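Local coordinates for protein transcriptional activator TenA-1 (Sulfolobus solfataricus P2, PDB 2QZC) that probably acts as a thiaminase-like enzyme of the TenA family, with a heme oxygenase-like fold, at residues I46-K50 against I103-N109; L36-F41 against V155-W159; K73-V78 against K170-A174. One frame throughout, in Å; residues are numbered along the deposited sequence.

Interaction 1: I46-K50 against I103-N109. With IMD (imidazole), chain C.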
loop_
_atom_site.group_PDB
_atom_site.type_symbol
_atom_site.label_atom_id
_atom_site.label_comp_id
_atom_site.label_asym_id
_atom_site.label_seq_id
_atom_site.Cartn_x
_atom_site.Cartn_y
_atom_site.Cartn_z
ATOM N N ILE A 46 6.508 14.705 17.730
ATOM C CA ILE A 46 5.142 15.043 17.364
ATOM C C ILE A 46 5.086 15.420 15.878
ATOM O O ILE A 46 4.268 14.876 15.111
ATOM C CB ILE A 46 4.581 16.148 18.240
ATOM C CG1 ILE A 46 4.441 15.668 19.702
ATOM C CG2 ILE A 46 3.223 16.633 17.718
ATOM C CD1 ILE A 46 4.219 16.866 20.691
ATOM N N GLN A 47 6.022 16.262 15.429
ATOM C CA GLN A 47 6.066 16.592 13.993
ATOM C C GLN A 47 6.336 15.358 13.146
ATOM O O GLN A 47 5.741 15.189 12.067
ATOM C CB GLN A 47 7.134 17.666 13.696
ATOM C CG GLN A 47 6.778 19.025 14.248
ATOM C CD GLN A 47 5.470 19.579 13.749
ATOM O OE1 GLN A 47 5.287 19.755 12.533
ATOM N NE2 GLN A 47 4.510 19.807 14.676
ATOM N N ASP A 48 7.239 14.488 13.595
ATOM C CA ASP A 48 7.528 13.263 12.864
ATOM C C ASP A 48 6.296 12.350 12.796
ATOM O O ASP A 48 6.066 11.703 11.760
ATOM C CB ASP A 48 8.739 12.548 13.482
ATOM C CG ASP A 48 9.077 11.269 12.796
ATOM O OD1 ASP A 48 9.518 11.339 11.641
ATOM O OD2 ASP A 48 8.902 10.203 13.426
ATOM N N GLY A 49 5.489 12.324 13.851
ATOM C CA GLY A 49 4.235 11.534 13.868
ATOM C C GLY A 49 3.263 11.978 12.784
ATOM O O GLY A 49 2.557 11.156 12.166
ATOM N N LYS A 50 3.222 13.282 12.537
ATOM C CA LYS A 50 2.380 13.845 11.467
ATOM C C LYS A 50 2.991 13.511 10.114
ATOM O O LYS A 50 2.298 13.071 9.188
ATOM C CB LYS A 50 2.240 15.351 11.619
ATOM C CG LYS A 50 1.612 15.797 12.956
ATOM C CD LYS A 50 1.252 17.265 12.964
ATOM C CE LYS A 50 0.002 17.603 12.186
ATOM N NZ LYS A 50 -1.227 17.015 12.815
ATOM N N ILE A 103 -0.731 14.176 18.552
ATOM C CA ILE A 103 -0.221 14.194 17.167
ATOM C C ILE A 103 -1.246 14.811 16.227
ATOM O O ILE A 103 -0.915 15.708 15.453
ATOM C CB ILE A 103 0.222 12.811 16.727
ATOM C CG1 ILE A 103 1.438 12.373 17.576
ATOM C CG2 ILE A 103 0.616 12.824 15.234
ATOM C CD1 ILE A 103 1.813 10.963 17.407
ATOM N N VAL A 104 -2.509 14.364 16.335
ATOM C CA VAL A 104 -3.567 14.850 15.476
ATOM C C VAL A 104 -3.904 16.308 15.678
ATOM O O VAL A 104 -4.064 17.050 14.698
ATOM C CB VAL A 104 -4.854 13.974 15.644
ATOM C CG1 VAL A 104 -6.065 14.632 14.962
ATOM C CG2 VAL A 104 -4.582 12.590 15.129
ATOM N N LYS A 105 -3.955 16.737 16.939
ATOM C CA LYS A 105 -4.372 18.094 17.283
ATOM C C LYS A 105 -3.279 19.146 17.133
ATOM O O LYS A 105 -3.601 20.319 16.929
ATOM C CB LYS A 105 -4.995 18.158 18.681
ATOM C CG LYS A 105 -6.354 17.404 18.780
ATOM N N THR A 106 -2.008 18.741 17.194
ATOM C CA THR A 106 -0.888 19.682 16.988
ATOM C C THR A 106 -0.827 19.989 15.486
ATOM O O THR A 106 -1.027 19.114 14.663
ATOM C CB THR A 106 0.437 19.089 17.452
ATOM O OG1 THR A 106 0.320 18.765 18.854
ATOM C CG2 THR A 106 1.590 20.093 17.293
ATOM N N GLY A 107 -0.625 21.250 15.148
ATOM C CA GLY A 107 -0.502 21.610 13.742
ATOM C C GLY A 107 0.869 21.262 13.197
ATOM O O GLY A 107 1.777 20.828 13.914
ATOM N N TYR A 108 1.018 21.412 11.899
ATOM C CA TYR A 108 2.311 21.266 11.275
ATOM C C TYR A 108 3.104 22.574 11.430
ATOM O O TYR A 108 2.523 23.653 11.379
ATOM C CB TYR A 108 2.182 21.090 9.767
ATOM C CG TYR A 108 1.463 19.858 9.238
ATOM C CD1 TYR A 108 0.100 19.902 9.006
ATOM C CD2 TYR A 108 2.138 18.695 8.933
ATOM C CE1 TYR A 108 -0.568 18.822 8.458
ATOM C CE2 TYR A 108 1.485 17.590 8.406
ATOM C CZ TYR A 108 0.134 17.668 8.157
ATOM O OH TYR A 108 -0.560 16.609 7.606
ATOM N N ASN A 109 4.420 22.482 11.595
ATOM C CA ASN A 109 5.233 23.663 11.341
ATOM C C ASN A 109 5.358 23.854 9.799
ATOM O O ASN A 109 4.972 22.983 8.997
ATOM C CB ASN A 109 6.560 23.659 12.075
ATOM C CG ASN A 109 7.520 22.557 11.666
ATOM O OD1 ASN A 109 7.580 22.167 10.505
ATOM N ND2 ASN A 109 8.305 22.059 12.647
HETATM N N1 IMD C . 12.035 13.113 7.894
HETATM C C2 IMD C . 11.720 12.078 8.640
HETATM N N3 IMD C . 10.884 12.503 9.569
HETATM C C4 IMD C . 10.642 13.802 9.377
HETATM C C5 IMD C . 11.374 14.208 8.291
#
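Two long polar side chains of the helix segment I46-K50 bind the backbone of I103-N109, where the chain leaves one helix for the next. The amide of Q47 suits this because it both donates and accepts: Q47 NE2 gives a hydrogen bond to G107 O (3.0 Å), while Q47 OE1 receives one from N109 N (3.0 Å) and another from the side chain of N112. K50 NZ bonds I103 O (3.0 Å), in the last turn of helix 100-105, and T106 O (2.8 Å), just past it. The aliphatic part of K50 lies over the Y108 ring, with CE 3.8 Å from the centroid in a CH-pi contact and NZ at 4.9 Å in a cation-pi interaction, while Y108 OH bonds to D54. Packing completes the contact: I46 CG2 touches T106 CB at 3.7 Å, and a CB on G49 would clash with I103 CD1, so glycine makes room for I103. D48 OD1, facing away, binds an imidazole, probably from crystallisation, which also meets E199. N109 N-caps helix 110-125, so in this all-helical, heme oxygenase-like fold side chains of helix 38-63 hold the connection between helices 100-105 and 110-125, with F202 of helix 186-208 alongside.

Interaction 2: L36-F41 against V155-W159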
loop_
_atom_site.group_PDB
_atom_site.type_symbol
_atom_site.label_atom_id
_atom_site.label_comp_id
_atom_site.label_asym_id
_atom_site.label_seq_id
_atom_site.Cartn_x
_atom_site.Cartn_y
_atom_site.Cartn_z
ATOM N N LEU A 36 20.796 16.936 23.743
ATOM C CA LEU A 36 19.568 17.499 23.199
ATOM C C LEU A 36 18.500 17.515 24.282
ATOM O O LEU A 36 18.194 16.450 24.852
ATOM C CB LEU A 36 19.041 16.674 22.000
ATOM C CG LEU A 36 17.836 17.264 21.248
ATOM C CD1 LEU A 36 18.282 18.490 20.443
ATOM C CD2 LEU A 36 17.204 16.186 20.332
ATOM N N PRO A 37 17.917 18.693 24.572
ATOM C CA PRO A 37 16.862 18.698 25.566
ATOM C C PRO A 37 15.662 17.828 25.182
ATOM O O PRO A 37 15.232 17.852 24.010
ATOM C CB PRO A 37 16.446 20.165 25.628
ATOM C CG PRO A 37 17.590 20.917 25.151
ATOM C CD PRO A 37 18.185 20.049 24.075
ATOM N N LEU A 38 15.123 17.076 26.129
ATOM C CA LEU A 38 13.969 16.230 25.842
ATOM C C LEU A 38 12.738 16.993 25.348
ATOM O O LEU A 38 11.972 16.410 24.550
ATOM C CB LEU A 38 13.644 15.262 26.998
ATOM C CG LEU A 38 14.635 14.111 27.237
ATOM C CD1 LEU A 38 14.097 13.317 28.454
ATOM C CD2 LEU A 38 14.818 13.164 26.057
ATOM N N ASP A 39 12.534 18.249 25.747
ATOM C CA ASP A 39 11.383 19.041 25.233
ATOM C C ASP A 39 11.498 19.267 23.712
ATOM O O ASP A 39 10.466 19.313 23.010
ATOM C CB ASP A 39 11.156 20.395 25.953
ATOM C CG ASP A 39 12.225 21.463 25.630
ATOM O OD1 ASP A 39 13.415 21.231 25.926
ATOM O OD2 ASP A 39 11.883 22.559 25.111
ATOM N N ILE A 40 12.734 19.425 23.223
ATOM C CA ILE A 40 12.962 19.599 21.784
ATOM C C ILE A 40 12.720 18.275 21.097
ATOM O O ILE A 40 12.091 18.233 20.012
ATOM C CB ILE A 40 14.337 20.198 21.480
ATOM C CG1 ILE A 40 14.322 21.668 21.927
ATOM C CG2 ILE A 40 14.692 20.082 19.983
ATOM C CD1 ILE A 40 15.642 22.388 21.775
ATOM N N PHE A 41 13.206 17.174 21.675
ATOM C CA PHE A 41 12.954 15.872 21.061
ATOM C C PHE A 41 11.466 15.550 21.020
ATOM O O PHE A 41 10.965 14.978 20.030
ATOM C CB PHE A 41 13.689 14.761 21.813
ATOM C CG PHE A 41 13.604 13.422 21.127
ATOM C CD1 PHE A 41 14.239 13.229 19.905
ATOM C CD2 PHE A 41 12.987 12.349 21.741
ATOM C CE1 PHE A 41 14.192 12.003 19.278
ATOM C CE2 PHE A 41 12.957 11.117 21.107
ATOM C CZ PHE A 41 13.585 10.957 19.893
ATOM N N VAL A 155 16.846 7.449 25.802
ATOM C CA VAL A 155 15.792 7.849 24.836
ATOM C C VAL A 155 16.357 7.863 23.422
ATOM O O VAL A 155 15.758 7.272 22.509
ATOM C CB VAL A 155 15.169 9.200 25.211
ATOM C CG1 VAL A 155 14.307 9.747 24.064
ATOM C CG2 VAL A 155 14.337 9.045 26.460
ATOM N N TYR A 156 17.518 8.490 23.226
ATOM C CA TYR A 156 18.128 8.556 21.883
ATOM C C TYR A 156 18.623 7.245 21.357
ATOM O O TYR A 156 18.427 6.926 20.182
ATOM C CB TYR A 156 19.156 9.714 21.763
ATOM C CG TYR A 156 18.586 11.013 22.270
ATOM C CD1 TYR A 156 17.266 11.398 21.970
ATOM C CD2 TYR A 156 19.330 11.874 23.064
ATOM C CE1 TYR A 156 16.725 12.545 22.452
ATOM C CE2 TYR A 156 18.767 13.050 23.563
ATOM C CZ TYR A 156 17.454 13.378 23.255
ATOM O OH TYR A 156 16.846 14.509 23.702
ATOM N N LYS A 157 19.181 6.407 22.225
ATOM C CA LYS A 157 19.574 5.060 21.841
ATOM C C LYS A 157 18.330 4.246 21.422
ATOM O O LYS A 157 18.358 3.497 20.444
ATOM C CB LYS A 157 20.322 4.374 23.021
ATOM C CG LYS A 157 20.859 3.004 22.707
ATOM C CD LYS A 157 21.560 2.331 23.920
ATOM C CE LYS A 157 22.828 2.991 24.308
ATOM N NZ LYS A 157 23.908 2.956 23.270
ATOM N N THR A 158 17.249 4.386 22.180
ATOM C CA THR A 158 15.987 3.681 21.857
ATOM C C THR A 158 15.445 4.110 20.493
ATOM O O THR A 158 15.082 3.259 19.671
ATOM C CB THR A 158 14.913 3.915 22.929
ATOM O OG1 THR A 158 15.373 3.402 24.196
ATOM C CG2 THR A 158 13.590 3.205 22.570
ATOM N N TRP A 159 15.409 5.423 20.261
ATOM C CA TRP A 159 14.959 5.942 18.959
ATOM C C TRP A 159 15.820 5.381 17.845
ATOM O O TRP A 159 15.299 4.870 16.839
ATOM C CB TRP A 159 15.043 7.471 18.978
ATOM C CG TRP A 159 14.743 8.131 17.640
ATOM C CD1 TRP A 159 13.513 8.495 17.154
ATOM C CD2 TRP A 159 15.697 8.544 16.677
ATOM N NE1 TRP A 159 13.649 9.049 15.924
ATOM C CE2 TRP A 159 14.966 9.095 15.584
ATOM C CE3 TRP A 159 17.084 8.444 16.574
ATOM C CZ2 TRP A 159 15.598 9.586 14.440
ATOM C CZ3 TRP A 159 17.707 8.882 15.435
ATOM C CH2 TRP A 159 16.960 9.477 14.373
#
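An aromatic cluster of F41, Y156 and W159 joins the start of helix 38-63 to helix 154-164 in this all-helical, heme oxygenase-like fold. Y156 loses most surface, 103 Å², and F41 follows with 81 Å². The tyrosine turns its ring edge to the face of F41 in an edge-to-face pair, centroids 5.0 Å apart and planes at 77°. F41 in turn directs its own edge at the face of the five-membered ring of W159, with centroids 5.3 Å apart and planes at 88°, so phenylalanine uses both face and edge between its two partners. Long aromatic side chains can fill the gap between backbones this far apart: L38 CA and V155 CA are 8.6 Å apart, F41 CA and Y156 CA 9.0 Å. V155, with 41 Å² covered, fills space beside them: its CG1 lies 3.5 Å from F41 CE2 and 4.0 Å from L38 CD2. M31 of helix 26-32 and L92 of helix 85-95 also pack against W159. Tyrosine adds what phenylalanine could not, a polar tip that reaches the turn before the helix: Y156 OH donates a hydrogen bond of 2.6 Å to L36 O.

Interaction 3: K73-V78 against K170-A174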
loop_
_atom_site.group_PDB
_atom_site.type_symbol
_atom_site.label_atom_id
_atom_site.label_comp_id
_atom_site.label_asym_id
_atom_site.label_seq_id
_atom_site.Cartn_x
_atom_site.Cartn_y
_atom_site.Cartn_z
ATOM N N LYS A 73 7.476 -5.798 -2.880
ATOM C CA LYS A 73 8.589 -6.080 -1.948
ATOM C C LYS A 73 8.661 -4.994 -0.857
ATOM O O LYS A 73 8.809 -5.267 0.331
ATOM C CB LYS A 73 9.925 -6.141 -2.701
ATOM C CG LYS A 73 11.123 -6.651 -1.893
ATOM C CD LYS A 73 12.417 -6.472 -2.682
ATOM C CE LYS A 73 13.612 -7.097 -1.971
ATOM N NZ LYS A 73 13.513 -8.596 -1.916
ATOM N N ILE A 74 8.559 -3.738 -1.284
ATOM C CA ILE A 74 8.600 -2.614 -0.335
ATOM C C ILE A 74 7.375 -2.606 0.588
ATOM O O ILE A 74 7.517 -2.462 1.785
ATOM C CB ILE A 74 8.704 -1.242 -1.111
ATOM C CG1 ILE A 74 10.048 -1.111 -1.843
ATOM C CG2 ILE A 74 8.479 -0.018 -0.142
ATOM C CD1 ILE A 74 10.104 0.019 -2.878
ATOM N N LEU A 75 6.187 -2.753 0.015
ATOM C CA LEU A 75 4.921 -2.731 0.781
ATOM C C LEU A 75 4.832 -3.864 1.801
ATOM O O LEU A 75 4.301 -3.658 2.884
ATOM C CB LEU A 75 3.706 -2.707 -0.133
ATOM C CG LEU A 75 3.537 -1.459 -1.027
ATOM C CD1 LEU A 75 2.580 -1.724 -2.173
ATOM C CD2 LEU A 75 3.098 -0.260 -0.204
ATOM N N ASN A 76 5.344 -5.044 1.437
ATOM C CA ASN A 76 5.390 -6.175 2.369
ATOM C C ASN A 76 6.155 -5.805 3.638
ATOM O O ASN A 76 5.740 -6.171 4.748
ATOM C CB ASN A 76 6.053 -7.384 1.719
ATOM C CG ASN A 76 6.266 -8.527 2.695
ATOM O OD1 ASN A 76 7.397 -8.812 3.083
ATOM N ND2 ASN A 76 5.178 -9.117 3.168
ATOM N N LEU A 77 7.269 -5.094 3.472
ATOM C CA LEU A 77 8.104 -4.656 4.596
ATOM C C LEU A 77 7.527 -3.492 5.386
ATOM O O LEU A 77 7.625 -3.466 6.609
ATOM C CB LEU A 77 9.540 -4.371 4.119
ATOM C CG LEU A 77 10.263 -5.594 3.540
ATOM C CD1 LEU A 77 11.631 -5.265 2.968
ATOM C CD2 LEU A 77 10.410 -6.706 4.587
ATOM N N VAL A 78 6.938 -2.534 4.687
ATOM C CA VAL A 78 6.351 -1.359 5.330
ATOM C C VAL A 78 5.110 -1.712 6.139
ATOM O O VAL A 78 4.971 -1.241 7.270
ATOM C CB VAL A 78 6.067 -0.247 4.310
ATOM C CG1 VAL A 78 5.202 0.893 4.934
ATOM C CG2 VAL A 78 7.378 0.278 3.729
ATOM N N LYS A 170 16.521 -3.998 5.879
ATOM C CA LYS A 170 15.819 -4.771 4.831
ATOM C C LYS A 170 14.875 -3.872 4.036
ATOM O O LYS A 170 14.747 -4.014 2.808
ATOM C CB LYS A 170 15.065 -5.974 5.421
ATOM C CG LYS A 170 15.962 -7.097 5.866
ATOM C CD LYS A 170 15.099 -8.206 6.458
ATOM C CE LYS A 170 15.929 -9.394 6.917
ATOM N NZ LYS A 170 15.082 -10.409 7.624
ATOM N N ARG A 171 14.202 -2.945 4.734
ATOM C CA ARG A 171 13.347 -1.971 4.055
ATOM C C ARG A 171 14.184 -1.124 3.090
ATOM O O ARG A 171 13.770 -0.907 1.937
ATOM C CB ARG A 171 12.672 -1.010 5.024
ATOM C CG ARG A 171 11.493 -1.491 5.798
ATOM C CD ARG A 171 10.921 -0.258 6.546
ATOM N NE ARG A 171 9.771 -0.535 7.395
ATOM C CZ ARG A 171 9.797 -1.123 8.590
ATOM N NH1 ARG A 171 10.920 -1.623 9.113
ATOM N NH2 ARG A 171 8.652 -1.275 9.252
ATOM N N ILE A 172 15.331 -0.644 3.563
ATOM C CA ILE A 172 16.227 0.172 2.731
ATOM C C ILE A 172 16.707 -0.620 1.518
ATOM O O ILE A 172 16.753 -0.115 0.403
ATOM C CB ILE A 172 17.398 0.794 3.507
ATOM C CG1 ILE A 172 16.881 1.626 4.676
ATOM C CG2 ILE A 172 18.340 1.561 2.582
ATOM C CD1 ILE A 172 15.851 2.717 4.304
ATOM N N GLU A 173 17.077 -1.883 1.728
ATOM C CA GLU A 173 17.477 -2.706 0.592
ATOM C C GLU A 173 16.396 -2.813 -0.479
ATOM O O GLU A 173 16.711 -2.719 -1.655
ATOM C CB GLU A 173 17.902 -4.104 1.063
ATOM C CG GLU A 173 19.210 -4.082 1.812
ATOM C CD GLU A 173 19.582 -5.396 2.511
ATOM O OE1 GLU A 173 18.779 -6.360 2.515
ATOM O OE2 GLU A 173 20.683 -5.406 3.092
ATOM N N ALA A 174 15.134 -2.984 -0.065
ATOM C CA ALA A 174 14.019 -3.068 -1.014
ATOM C C ALA A 174 13.829 -1.733 -1.783
ATOM O O ALA A 174 13.554 -1.724 -2.981
ATOM C CB ALA A 174 12.735 -3.471 -0.301
#
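Helices 68-78 and 166-179 form an antiparallel helix-helix packing within the heme oxygenase-like fold, their local axes 9.1 Å apart at closest approach and 160° between their directions. Apolar contacts dominate. A174 points toward the opposite helix, and its small methyl lets the backbones come close, with CA of A174 only 5.5 Å from CA of I74. A174 CB meets I74 CG1 and L77 CD1, each at 3.9 Å. L77, likewise directed across the interface, also places CD1 3.4 Å from K170 O. Long side chains contribute through their aliphatic parts: K73 CD lies 3.8 Å from A174 CB, and R171 CG lies 3.9 Å from L77 CB. The R171 guanidinium passes beside the end of helix 68-78, with NH2 3.6 Å from L77 O, which lies over one face of the group. At the exposed margin the charge of K170 is paired within its own helix, in a salt bridge with E167. W127 and W134 of helix 127-148 pack on I74, while N76 is hydrogen-bonded to F79 of the second subunit. With no hydrogen bond or salt bridge between the segments, their association rests on shape fit and the burial of apolar surface.

Interactions 1 and 2 share helix 38-63: interaction 2 lies at its start and interaction 1 further along, their centres about 17 Å apart. Interaction 3 is more remote, its centre about 25 Å from that of interaction 1 and 27 Å from that of interaction 2, and it uses the next helices in sequence, 68-78 after 38-63 and 166-179 after 154-164. Along the chain, interaction 1 is nested within the loop closed by interaction 2, whereas interaction 3 crosses both. Early helices are thus tied to middle and late ones at separate places, and these interleaved connections hold the helices together as one compact heme oxygenase-like domain.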